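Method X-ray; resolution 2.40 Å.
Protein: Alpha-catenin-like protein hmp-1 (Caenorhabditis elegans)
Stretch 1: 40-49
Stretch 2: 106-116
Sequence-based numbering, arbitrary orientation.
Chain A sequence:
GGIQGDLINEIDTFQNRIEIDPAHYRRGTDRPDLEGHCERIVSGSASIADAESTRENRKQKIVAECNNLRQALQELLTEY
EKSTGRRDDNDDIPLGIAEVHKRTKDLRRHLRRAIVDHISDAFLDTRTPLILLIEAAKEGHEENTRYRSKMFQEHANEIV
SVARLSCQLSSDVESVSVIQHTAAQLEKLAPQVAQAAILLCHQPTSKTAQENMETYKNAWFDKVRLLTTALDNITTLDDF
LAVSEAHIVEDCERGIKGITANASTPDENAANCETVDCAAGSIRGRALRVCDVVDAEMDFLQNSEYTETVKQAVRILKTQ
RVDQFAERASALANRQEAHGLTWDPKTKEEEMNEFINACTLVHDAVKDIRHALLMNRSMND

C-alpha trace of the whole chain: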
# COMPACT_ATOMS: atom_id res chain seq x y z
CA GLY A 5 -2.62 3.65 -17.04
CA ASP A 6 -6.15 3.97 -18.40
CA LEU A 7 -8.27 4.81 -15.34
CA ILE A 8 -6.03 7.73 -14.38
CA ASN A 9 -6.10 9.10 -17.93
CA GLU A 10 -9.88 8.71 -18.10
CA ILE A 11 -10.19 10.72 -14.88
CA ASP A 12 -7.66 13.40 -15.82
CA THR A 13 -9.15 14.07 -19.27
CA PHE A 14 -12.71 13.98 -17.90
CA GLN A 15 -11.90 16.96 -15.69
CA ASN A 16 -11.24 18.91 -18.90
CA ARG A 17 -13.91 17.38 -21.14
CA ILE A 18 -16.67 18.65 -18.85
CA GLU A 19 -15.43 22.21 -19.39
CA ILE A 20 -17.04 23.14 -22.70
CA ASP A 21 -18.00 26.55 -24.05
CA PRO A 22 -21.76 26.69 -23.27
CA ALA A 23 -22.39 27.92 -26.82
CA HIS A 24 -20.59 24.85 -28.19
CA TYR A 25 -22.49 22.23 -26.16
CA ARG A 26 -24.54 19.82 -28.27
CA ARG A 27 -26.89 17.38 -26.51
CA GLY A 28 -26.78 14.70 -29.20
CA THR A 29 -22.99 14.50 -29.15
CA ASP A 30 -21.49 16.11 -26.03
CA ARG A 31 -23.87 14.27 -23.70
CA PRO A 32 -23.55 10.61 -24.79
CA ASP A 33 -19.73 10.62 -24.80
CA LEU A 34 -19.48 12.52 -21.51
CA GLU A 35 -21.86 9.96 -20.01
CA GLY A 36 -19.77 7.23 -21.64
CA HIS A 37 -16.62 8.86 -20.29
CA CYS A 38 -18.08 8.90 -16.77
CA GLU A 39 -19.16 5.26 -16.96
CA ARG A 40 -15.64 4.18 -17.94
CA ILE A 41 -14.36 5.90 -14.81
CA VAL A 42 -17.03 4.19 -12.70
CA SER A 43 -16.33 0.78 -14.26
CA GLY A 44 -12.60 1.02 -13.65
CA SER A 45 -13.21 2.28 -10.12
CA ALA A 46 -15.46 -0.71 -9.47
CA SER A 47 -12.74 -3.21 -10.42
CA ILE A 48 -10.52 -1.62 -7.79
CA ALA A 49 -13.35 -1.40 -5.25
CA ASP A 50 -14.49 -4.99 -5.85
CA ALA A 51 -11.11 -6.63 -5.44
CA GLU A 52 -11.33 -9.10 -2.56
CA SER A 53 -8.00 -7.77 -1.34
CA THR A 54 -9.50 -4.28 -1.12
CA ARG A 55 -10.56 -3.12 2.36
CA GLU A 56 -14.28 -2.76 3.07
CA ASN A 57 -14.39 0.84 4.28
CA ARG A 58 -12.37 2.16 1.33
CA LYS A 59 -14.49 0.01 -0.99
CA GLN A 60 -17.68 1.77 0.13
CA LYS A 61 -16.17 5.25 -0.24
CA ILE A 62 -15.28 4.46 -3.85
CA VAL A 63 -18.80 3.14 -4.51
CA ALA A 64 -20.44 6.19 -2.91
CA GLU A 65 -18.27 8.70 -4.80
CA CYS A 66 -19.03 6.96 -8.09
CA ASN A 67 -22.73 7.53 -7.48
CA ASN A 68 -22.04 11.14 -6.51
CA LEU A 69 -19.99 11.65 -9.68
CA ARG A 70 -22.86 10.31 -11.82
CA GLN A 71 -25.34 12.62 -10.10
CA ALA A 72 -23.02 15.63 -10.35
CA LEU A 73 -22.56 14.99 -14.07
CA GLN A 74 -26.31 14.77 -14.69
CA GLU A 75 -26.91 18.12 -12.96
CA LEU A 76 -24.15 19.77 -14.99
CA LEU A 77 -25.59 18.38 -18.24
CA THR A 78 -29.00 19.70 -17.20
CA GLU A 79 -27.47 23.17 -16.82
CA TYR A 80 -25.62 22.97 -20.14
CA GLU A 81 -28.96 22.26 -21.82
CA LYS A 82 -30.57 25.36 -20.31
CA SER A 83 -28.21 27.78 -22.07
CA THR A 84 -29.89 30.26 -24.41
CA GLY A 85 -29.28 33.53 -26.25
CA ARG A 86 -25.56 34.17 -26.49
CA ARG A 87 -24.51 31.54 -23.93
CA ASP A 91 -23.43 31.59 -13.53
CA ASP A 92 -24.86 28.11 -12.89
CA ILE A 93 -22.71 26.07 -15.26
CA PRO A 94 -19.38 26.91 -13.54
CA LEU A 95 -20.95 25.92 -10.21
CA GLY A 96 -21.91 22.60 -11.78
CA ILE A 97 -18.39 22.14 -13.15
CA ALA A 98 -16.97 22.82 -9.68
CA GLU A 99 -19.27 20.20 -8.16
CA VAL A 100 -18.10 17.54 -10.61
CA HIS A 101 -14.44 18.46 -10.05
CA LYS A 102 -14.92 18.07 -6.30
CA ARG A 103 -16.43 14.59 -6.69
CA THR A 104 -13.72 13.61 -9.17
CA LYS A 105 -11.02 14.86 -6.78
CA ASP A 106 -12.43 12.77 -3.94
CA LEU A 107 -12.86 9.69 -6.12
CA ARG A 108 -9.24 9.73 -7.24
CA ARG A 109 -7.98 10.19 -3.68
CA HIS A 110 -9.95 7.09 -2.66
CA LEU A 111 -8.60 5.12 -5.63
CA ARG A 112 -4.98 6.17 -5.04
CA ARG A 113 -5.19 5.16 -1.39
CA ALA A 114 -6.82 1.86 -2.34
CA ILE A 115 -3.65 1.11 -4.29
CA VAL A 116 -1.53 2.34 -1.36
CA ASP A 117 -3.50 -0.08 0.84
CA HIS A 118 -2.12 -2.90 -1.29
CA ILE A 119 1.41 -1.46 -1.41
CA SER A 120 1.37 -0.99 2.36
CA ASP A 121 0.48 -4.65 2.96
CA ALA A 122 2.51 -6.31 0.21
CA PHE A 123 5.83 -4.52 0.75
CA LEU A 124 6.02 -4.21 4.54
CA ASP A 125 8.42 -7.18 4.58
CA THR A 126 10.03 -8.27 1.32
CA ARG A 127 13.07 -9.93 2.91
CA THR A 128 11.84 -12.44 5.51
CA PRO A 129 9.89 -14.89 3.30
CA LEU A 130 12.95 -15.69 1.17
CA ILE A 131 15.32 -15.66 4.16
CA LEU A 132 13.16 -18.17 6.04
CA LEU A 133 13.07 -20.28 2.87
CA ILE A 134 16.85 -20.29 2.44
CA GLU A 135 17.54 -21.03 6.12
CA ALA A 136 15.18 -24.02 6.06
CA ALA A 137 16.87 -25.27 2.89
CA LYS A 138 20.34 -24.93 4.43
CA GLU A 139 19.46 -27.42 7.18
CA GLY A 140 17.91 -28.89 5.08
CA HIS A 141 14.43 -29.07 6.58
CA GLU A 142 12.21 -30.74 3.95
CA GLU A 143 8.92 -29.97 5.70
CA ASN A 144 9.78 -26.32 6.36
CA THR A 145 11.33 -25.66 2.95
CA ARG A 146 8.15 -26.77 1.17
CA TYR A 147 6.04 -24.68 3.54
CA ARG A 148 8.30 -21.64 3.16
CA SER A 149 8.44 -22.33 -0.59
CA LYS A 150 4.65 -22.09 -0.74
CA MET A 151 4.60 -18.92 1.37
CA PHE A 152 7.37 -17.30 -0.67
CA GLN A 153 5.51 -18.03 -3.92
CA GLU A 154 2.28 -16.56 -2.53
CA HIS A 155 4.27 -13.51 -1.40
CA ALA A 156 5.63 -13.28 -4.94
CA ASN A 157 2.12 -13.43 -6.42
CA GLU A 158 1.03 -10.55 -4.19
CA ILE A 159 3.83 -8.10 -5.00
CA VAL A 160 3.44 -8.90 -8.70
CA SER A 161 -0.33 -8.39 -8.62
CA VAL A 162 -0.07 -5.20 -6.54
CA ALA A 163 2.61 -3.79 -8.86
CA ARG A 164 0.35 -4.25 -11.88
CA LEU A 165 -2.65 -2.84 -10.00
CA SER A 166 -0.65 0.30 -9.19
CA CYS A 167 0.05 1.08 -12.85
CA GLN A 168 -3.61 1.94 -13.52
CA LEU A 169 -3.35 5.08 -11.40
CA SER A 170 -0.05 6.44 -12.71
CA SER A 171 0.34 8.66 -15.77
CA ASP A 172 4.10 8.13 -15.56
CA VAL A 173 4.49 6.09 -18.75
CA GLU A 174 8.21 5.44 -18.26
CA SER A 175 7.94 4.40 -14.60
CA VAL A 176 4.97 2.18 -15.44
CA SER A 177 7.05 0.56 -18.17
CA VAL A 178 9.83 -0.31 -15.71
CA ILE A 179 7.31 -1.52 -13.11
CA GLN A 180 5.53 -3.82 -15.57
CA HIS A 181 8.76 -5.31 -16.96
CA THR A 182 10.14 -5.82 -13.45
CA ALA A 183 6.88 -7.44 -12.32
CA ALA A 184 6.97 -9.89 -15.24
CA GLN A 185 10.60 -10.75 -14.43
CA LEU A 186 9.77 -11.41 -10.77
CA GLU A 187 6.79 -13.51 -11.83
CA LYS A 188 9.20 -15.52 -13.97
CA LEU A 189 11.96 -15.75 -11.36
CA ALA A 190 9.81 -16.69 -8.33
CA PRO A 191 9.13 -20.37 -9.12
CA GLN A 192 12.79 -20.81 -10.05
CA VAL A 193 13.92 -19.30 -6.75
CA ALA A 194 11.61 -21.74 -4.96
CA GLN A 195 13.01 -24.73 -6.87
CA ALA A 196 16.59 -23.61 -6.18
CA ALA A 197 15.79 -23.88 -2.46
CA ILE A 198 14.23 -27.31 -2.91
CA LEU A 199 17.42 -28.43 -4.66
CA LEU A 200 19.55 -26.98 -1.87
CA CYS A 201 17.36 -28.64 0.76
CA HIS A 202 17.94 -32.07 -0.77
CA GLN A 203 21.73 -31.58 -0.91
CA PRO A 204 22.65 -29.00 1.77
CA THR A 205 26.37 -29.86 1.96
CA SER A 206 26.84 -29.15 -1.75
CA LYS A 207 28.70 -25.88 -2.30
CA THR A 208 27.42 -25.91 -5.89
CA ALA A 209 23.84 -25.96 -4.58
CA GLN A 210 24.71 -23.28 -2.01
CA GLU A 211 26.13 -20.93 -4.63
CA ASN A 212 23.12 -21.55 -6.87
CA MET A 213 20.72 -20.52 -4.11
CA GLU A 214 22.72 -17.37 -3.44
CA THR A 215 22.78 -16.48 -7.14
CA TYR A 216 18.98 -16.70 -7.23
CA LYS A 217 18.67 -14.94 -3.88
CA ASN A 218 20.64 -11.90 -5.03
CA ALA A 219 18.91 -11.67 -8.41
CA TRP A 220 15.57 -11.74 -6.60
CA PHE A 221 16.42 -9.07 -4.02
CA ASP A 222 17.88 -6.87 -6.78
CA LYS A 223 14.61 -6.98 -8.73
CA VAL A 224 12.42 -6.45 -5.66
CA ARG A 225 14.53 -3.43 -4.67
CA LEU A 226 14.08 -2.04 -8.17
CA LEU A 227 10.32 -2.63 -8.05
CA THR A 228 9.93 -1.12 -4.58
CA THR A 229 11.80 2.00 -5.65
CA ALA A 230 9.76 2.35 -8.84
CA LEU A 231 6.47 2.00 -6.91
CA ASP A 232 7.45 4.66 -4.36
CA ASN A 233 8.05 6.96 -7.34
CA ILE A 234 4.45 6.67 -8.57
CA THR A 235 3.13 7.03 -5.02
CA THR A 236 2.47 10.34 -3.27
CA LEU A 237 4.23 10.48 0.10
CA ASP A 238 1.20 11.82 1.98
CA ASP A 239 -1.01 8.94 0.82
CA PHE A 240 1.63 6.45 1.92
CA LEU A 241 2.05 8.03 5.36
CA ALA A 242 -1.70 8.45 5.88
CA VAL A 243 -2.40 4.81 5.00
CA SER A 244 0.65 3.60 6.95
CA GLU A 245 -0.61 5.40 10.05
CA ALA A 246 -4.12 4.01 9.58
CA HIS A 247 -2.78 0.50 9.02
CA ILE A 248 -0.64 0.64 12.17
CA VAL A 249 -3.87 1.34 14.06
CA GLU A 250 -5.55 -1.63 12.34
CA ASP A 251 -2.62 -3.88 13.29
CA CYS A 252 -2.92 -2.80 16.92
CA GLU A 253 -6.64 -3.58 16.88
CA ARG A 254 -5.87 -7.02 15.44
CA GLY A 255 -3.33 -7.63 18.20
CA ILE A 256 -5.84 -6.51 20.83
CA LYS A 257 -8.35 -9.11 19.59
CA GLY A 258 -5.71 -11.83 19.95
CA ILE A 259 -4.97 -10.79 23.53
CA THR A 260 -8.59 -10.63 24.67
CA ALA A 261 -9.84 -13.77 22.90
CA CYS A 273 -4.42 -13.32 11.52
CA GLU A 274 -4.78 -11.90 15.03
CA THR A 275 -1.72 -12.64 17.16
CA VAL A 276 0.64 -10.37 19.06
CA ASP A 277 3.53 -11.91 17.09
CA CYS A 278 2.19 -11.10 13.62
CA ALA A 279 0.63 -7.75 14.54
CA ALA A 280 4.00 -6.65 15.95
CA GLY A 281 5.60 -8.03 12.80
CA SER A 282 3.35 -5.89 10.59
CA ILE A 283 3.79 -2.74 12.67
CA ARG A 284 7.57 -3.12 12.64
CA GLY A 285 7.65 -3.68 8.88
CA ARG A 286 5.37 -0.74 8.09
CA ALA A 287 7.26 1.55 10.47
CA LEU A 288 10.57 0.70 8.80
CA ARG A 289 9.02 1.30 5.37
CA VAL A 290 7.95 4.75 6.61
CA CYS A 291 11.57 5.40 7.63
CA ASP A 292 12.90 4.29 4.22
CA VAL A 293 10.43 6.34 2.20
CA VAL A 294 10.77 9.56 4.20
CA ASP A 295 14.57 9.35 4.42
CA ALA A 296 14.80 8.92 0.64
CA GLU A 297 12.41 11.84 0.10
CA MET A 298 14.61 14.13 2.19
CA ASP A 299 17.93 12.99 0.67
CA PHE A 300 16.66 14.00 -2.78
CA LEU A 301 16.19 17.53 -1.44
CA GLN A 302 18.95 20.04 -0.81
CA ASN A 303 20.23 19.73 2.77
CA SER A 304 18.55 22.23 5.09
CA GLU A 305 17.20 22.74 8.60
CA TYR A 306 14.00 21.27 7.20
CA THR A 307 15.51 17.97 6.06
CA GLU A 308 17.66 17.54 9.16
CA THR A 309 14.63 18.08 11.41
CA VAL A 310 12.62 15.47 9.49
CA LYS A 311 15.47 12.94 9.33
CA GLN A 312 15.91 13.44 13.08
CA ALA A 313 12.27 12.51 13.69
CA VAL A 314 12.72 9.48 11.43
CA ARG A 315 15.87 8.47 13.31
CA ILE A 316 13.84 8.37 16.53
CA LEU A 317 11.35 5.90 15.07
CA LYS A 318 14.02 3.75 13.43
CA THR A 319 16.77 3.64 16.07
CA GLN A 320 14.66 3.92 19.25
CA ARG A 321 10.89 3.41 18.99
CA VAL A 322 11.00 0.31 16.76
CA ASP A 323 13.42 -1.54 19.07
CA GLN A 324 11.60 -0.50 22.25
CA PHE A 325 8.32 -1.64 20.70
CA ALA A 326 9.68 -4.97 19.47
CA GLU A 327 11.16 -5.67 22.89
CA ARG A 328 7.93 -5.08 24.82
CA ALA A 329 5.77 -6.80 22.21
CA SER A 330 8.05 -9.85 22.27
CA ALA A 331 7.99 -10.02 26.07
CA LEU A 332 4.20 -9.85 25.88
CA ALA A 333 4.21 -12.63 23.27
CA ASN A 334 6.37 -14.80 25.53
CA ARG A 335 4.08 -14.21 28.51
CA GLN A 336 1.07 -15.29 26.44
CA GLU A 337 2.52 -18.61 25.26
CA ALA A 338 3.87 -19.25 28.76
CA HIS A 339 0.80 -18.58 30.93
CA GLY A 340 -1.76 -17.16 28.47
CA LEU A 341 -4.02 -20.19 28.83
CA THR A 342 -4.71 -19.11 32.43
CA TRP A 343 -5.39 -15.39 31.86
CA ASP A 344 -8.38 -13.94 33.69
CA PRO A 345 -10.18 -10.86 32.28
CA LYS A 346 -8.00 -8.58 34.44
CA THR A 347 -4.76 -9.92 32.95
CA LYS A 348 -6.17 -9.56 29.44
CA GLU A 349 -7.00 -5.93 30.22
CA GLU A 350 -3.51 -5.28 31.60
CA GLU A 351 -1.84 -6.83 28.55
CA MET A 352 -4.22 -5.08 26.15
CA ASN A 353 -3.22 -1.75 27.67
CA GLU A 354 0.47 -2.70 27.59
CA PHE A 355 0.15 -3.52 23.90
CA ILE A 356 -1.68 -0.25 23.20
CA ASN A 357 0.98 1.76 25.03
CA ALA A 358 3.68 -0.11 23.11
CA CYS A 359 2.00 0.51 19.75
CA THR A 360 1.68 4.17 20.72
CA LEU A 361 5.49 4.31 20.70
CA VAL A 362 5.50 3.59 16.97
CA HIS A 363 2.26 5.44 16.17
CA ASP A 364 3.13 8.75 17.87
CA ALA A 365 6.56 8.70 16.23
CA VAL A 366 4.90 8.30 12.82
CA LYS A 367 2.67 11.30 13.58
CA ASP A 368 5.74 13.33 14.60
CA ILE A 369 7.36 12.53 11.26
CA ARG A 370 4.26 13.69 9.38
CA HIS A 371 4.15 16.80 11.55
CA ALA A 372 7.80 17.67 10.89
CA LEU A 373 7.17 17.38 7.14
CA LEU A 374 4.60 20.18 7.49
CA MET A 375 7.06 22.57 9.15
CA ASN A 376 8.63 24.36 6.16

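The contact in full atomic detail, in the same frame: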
# COMPACT_ATOMS: atom_id res chain seq x y z
N ARG A 40 -16.93 4.86 -17.85
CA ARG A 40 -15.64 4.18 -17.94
C ARG A 40 -14.83 4.40 -16.67
O ARG A 40 -14.10 3.51 -16.22
CB ARG A 40 -14.85 4.65 -19.17
CG ARG A 40 -15.40 4.13 -20.49
CD ARG A 40 -14.42 4.32 -21.63
NE ARG A 40 -14.25 5.73 -21.99
CZ ARG A 40 -15.06 6.39 -22.82
NH1 ARG A 40 -16.10 5.78 -23.37
NH2 ARG A 40 -14.83 7.67 -23.09
N ILE A 41 -14.97 5.59 -16.10
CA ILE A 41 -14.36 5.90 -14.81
C ILE A 41 -14.98 5.03 -13.71
O ILE A 41 -14.27 4.44 -12.90
CB ILE A 41 -14.54 7.40 -14.45
CG1 ILE A 41 -13.80 8.28 -15.46
CG2 ILE A 41 -14.05 7.68 -13.04
CD1 ILE A 41 -13.93 9.76 -15.19
N VAL A 42 -16.31 4.96 -13.71
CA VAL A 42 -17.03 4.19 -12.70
C VAL A 42 -16.72 2.70 -12.81
O VAL A 42 -16.52 2.02 -11.80
CB VAL A 42 -18.55 4.42 -12.81
CG1 VAL A 42 -19.31 3.48 -11.88
CG2 VAL A 42 -18.89 5.87 -12.51
N SER A 43 -16.65 2.19 -14.04
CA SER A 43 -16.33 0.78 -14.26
C SER A 43 -14.94 0.42 -13.75
O SER A 43 -14.77 -0.58 -13.05
CB SER A 43 -16.45 0.42 -15.74
OG SER A 43 -17.81 0.33 -16.13
N GLY A 44 -13.96 1.24 -14.09
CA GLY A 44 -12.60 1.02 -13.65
C GLY A 44 -12.47 1.14 -12.14
O GLY A 44 -11.73 0.39 -11.51
N SER A 45 -13.21 2.09 -11.56
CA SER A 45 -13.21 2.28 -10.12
C SER A 45 -13.82 1.07 -9.41
O SER A 45 -13.40 0.72 -8.31
CB SER A 45 -13.99 3.55 -9.75
OG SER A 45 -13.33 4.70 -10.24
N ALA A 46 -14.79 0.44 -10.05
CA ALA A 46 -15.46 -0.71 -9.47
C ALA A 46 -14.53 -1.92 -9.38
O ALA A 46 -14.57 -2.67 -8.41
CB ALA A 46 -16.70 -1.06 -10.28
N SER A 47 -13.69 -2.10 -10.40
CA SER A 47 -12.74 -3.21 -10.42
C SER A 47 -11.78 -3.11 -9.24
O SER A 47 -11.41 -4.11 -8.63
CB SER A 47 -11.96 -3.23 -11.74
OG SER A 47 -12.80 -3.53 -12.84
N ILE A 48 -11.38 -1.88 -8.93
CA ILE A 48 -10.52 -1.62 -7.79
C ILE A 48 -11.29 -1.82 -6.49
O ILE A 48 -10.81 -2.49 -5.58
CB ILE A 48 -9.94 -0.19 -7.88
CG1 ILE A 48 -8.90 -0.13 -8.99
CG2 ILE A 48 -9.35 0.24 -6.55
CD1 ILE A 48 -8.33 1.25 -9.23
N ALA A 49 -12.49 -1.26 -6.43
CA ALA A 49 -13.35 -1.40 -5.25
C ALA A 49 -13.69 -2.86 -4.96
O ALA A 49 -13.65 -3.30 -3.81
CB ALA A 49 -14.63 -0.58 -5.43
N ASP A 106 -12.27 13.70 -5.04
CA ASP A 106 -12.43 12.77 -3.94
C ASP A 106 -12.33 11.33 -4.41
O ASP A 106 -11.73 10.49 -3.73
CB ASP A 106 -13.78 13.00 -3.24
CG ASP A 106 -13.80 14.27 -2.42
OD1 ASP A 106 -14.88 14.89 -2.31
OD2 ASP A 106 -12.73 14.66 -1.89
N LEU A 107 -12.91 11.04 -5.57
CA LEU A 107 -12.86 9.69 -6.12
C LEU A 107 -11.43 9.24 -6.37
O LEU A 107 -11.07 8.11 -6.06
CB LEU A 107 -13.67 9.61 -7.42
CG LEU A 107 -13.65 8.24 -8.10
CD1 LEU A 107 -14.21 7.16 -7.19
CD2 LEU A 107 -14.40 8.28 -9.42
N ARG A 108 -10.61 10.13 -6.92
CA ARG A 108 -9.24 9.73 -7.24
C ARG A 108 -8.40 9.57 -5.98
O ARG A 108 -7.52 8.72 -5.93
CB ARG A 108 -8.59 10.72 -8.22
CG ARG A 108 -8.51 12.16 -7.77
CD ARG A 108 -7.89 13.01 -8.86
NE ARG A 108 -6.52 12.59 -9.16
CZ ARG A 108 -5.96 12.67 -10.36
NH1 ARG A 108 -6.65 13.14 -11.39
NH2 ARG A 108 -4.71 12.26 -10.53
N ARG A 109 -8.69 10.35 -4.94
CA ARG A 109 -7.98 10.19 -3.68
C ARG A 109 -8.26 8.81 -3.09
O ARG A 109 -7.35 8.12 -2.65
CB ARG A 109 -8.36 11.27 -2.66
CG ARG A 109 -7.54 11.19 -1.37
CD ARG A 109 -7.97 12.20 -0.33
NE ARG A 109 -9.32 11.96 0.17
CZ ARG A 109 -10.40 12.64 -0.23
NH1 ARG A 109 -11.59 12.34 0.28
NH2 ARG A 109 -10.28 13.61 -1.12
N HIS A 110 -9.53 8.42 -3.12
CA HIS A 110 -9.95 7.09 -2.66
C HIS A 110 -9.28 5.96 -3.44
O HIS A 110 -8.85 4.97 -2.87
CB HIS A 110 -11.47 6.95 -2.75
CG HIS A 110 -12.21 7.78 -1.75
ND1 HIS A 110 -13.42 8.38 -2.03
CD2 HIS A 110 -11.92 8.09 -0.46
CE1 HIS A 110 -13.84 9.03 -0.96
NE2 HIS A 110 -12.95 8.87 0.00
N LEU A 111 -9.20 6.13 -4.76
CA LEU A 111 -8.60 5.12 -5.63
C LEU A 111 -7.10 5.00 -5.37
O LEU A 111 -6.57 3.89 -5.27
CB LEU A 111 -8.85 5.45 -7.10
CG LEU A 111 -10.31 5.44 -7.57
CD1 LEU A 111 -10.45 6.14 -8.90
CD2 LEU A 111 -10.85 4.01 -7.65
N ARG A 112 -6.42 6.15 -5.28
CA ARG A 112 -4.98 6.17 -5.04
C ARG A 112 -4.65 5.45 -3.74
O ARG A 112 -3.71 4.66 -3.68
CB ARG A 112 -4.44 7.61 -5.00
CG ARG A 112 -4.52 8.37 -6.32
CD ARG A 112 -3.69 7.74 -7.43
NE ARG A 112 -2.38 8.37 -7.57
CZ ARG A 112 -1.26 7.90 -7.03
NH1 ARG A 112 -1.28 6.78 -6.32
NH2 ARG A 112 -0.11 8.55 -7.21
N ARG A 113 -5.45 5.71 -2.71
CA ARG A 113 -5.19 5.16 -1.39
C ARG A 113 -5.61 3.69 -1.31
O ARG A 113 -5.16 2.96 -0.43
CB ARG A 113 -5.89 5.99 -0.32
CG ARG A 113 -5.25 7.36 -0.13
CD ARG A 113 -5.85 8.13 1.04
NE ARG A 113 -5.17 9.41 1.22
CZ ARG A 113 -5.37 10.22 2.26
NH1 ARG A 113 -6.22 9.88 3.22
NH2 ARG A 113 -4.71 11.37 2.34
N ALA A 114 -6.48 3.27 -2.23
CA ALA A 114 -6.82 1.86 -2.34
C ALA A 114 -5.61 1.09 -2.84
O ALA A 114 -5.33 -0.02 -2.40
CB ALA A 114 -8.01 1.66 -3.27
N ILE A 115 -4.88 1.70 -3.78
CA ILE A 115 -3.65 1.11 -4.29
C ILE A 115 -2.57 1.13 -3.20
O ILE A 115 -1.83 0.16 -3.03
CB ILE A 115 -3.16 1.85 -5.56
CG1 ILE A 115 -3.65 1.12 -6.82
CG2 ILE A 115 -1.64 1.94 -5.61
CD1 ILE A 115 -5.15 0.94 -6.91
N VAL A 116 -2.50 2.23 -2.45
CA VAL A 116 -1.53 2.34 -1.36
C VAL A 116 -1.83 1.32 -0.26
O VAL A 116 -0.91 0.80 0.37
CB VAL A 116 -1.50 3.76 -0.78
CG1 VAL A 116 -0.52 3.85 0.38
CG2 VAL A 116 -1.10 4.75 -1.86

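What holds these two helices together? Packing of side chains does all the work: no hydrogen bond or salt bridge passes from one stretch to the other. The helices run in roughly the same direction, their N-to-C axes inclined by 33°, and approach to 10.5 Å at their closest. Three residues of the first helix, Ile41, Ser45 and Ile48, meet four of the second, Leu107, Leu111, Ala114 and Ile115. Steps of three or four residues (41, 45, 48 and 107, 111, 114/115) place them along one side of each helix. The patch is modest, with 285 Å² buried over both sides, but all seven residues are buried in the structure as a whole.

Where does the surface dip, and what fills the dip? The hollow lies at Ser45, whose short side chain points toward the second helix between the larger Ile41 and Ile48, one turn before it and about one turn after. Two leucines close on it. Leu107 CD2 lies 3.8 Å from Ser45 OG, and Leu111 CD1 comes to 3.5 Å from the same Ser45 OG. The CA atoms of Ser45 and Leu111 are 7.0 Å apart, and so small a residue leaves room for the leucine methyls beside it. Leu111 leaves its backbone sideways, yet its m,t rotamer brings the end of the side chain nearer the first helix. Leu107 starts toward the partner and, with chi angles t and p, also reaches Ile41, where Leu107 CD2 lies 3.7 Å from Ile41 CG2.

How can a serine sit among these hydrocarbon groups? Its hydroxyl is satisfied within its own helix: Ser45 OG donates a hydrogen bond to Ile41 O at 2.8 Å. The m rotamer, at -65°, turns the oxygen back to the carbonyl one turn earlier; the same Ile41 O accepts the backbone hydrogen bond from Ser45 N at 2.9 Å. With its polar demand met locally, the hydroxyl can pack against leucine methyls without needing a partner across the contact.

Which bump answers from the first helix? Ile48 points toward the second helix and has 74 Å² covered by it, the most of any residue here. It fits among Leu111, Ala114 and Ile115. Ala114 supplies the low ground, its single methyl pointing toward the first helix, so that Ile48 CG2 settles 3.8 Å from Ala114 CB. Both branches of Ile48, in an m,t rotamer, lie near the other two; the closest pairs are Ile48 CD1 to Leu111 CD2 at 4.1 Å and Ile48 CD1 to Ile115 CD1 at 3.9 Å. Ile115 begins sideways, and its end comes nearer to complete this meeting of methyls. Each helix thus offers one small residue to larger partners: Ser45 to Leu107 and Leu111, Ala114 to Ile48.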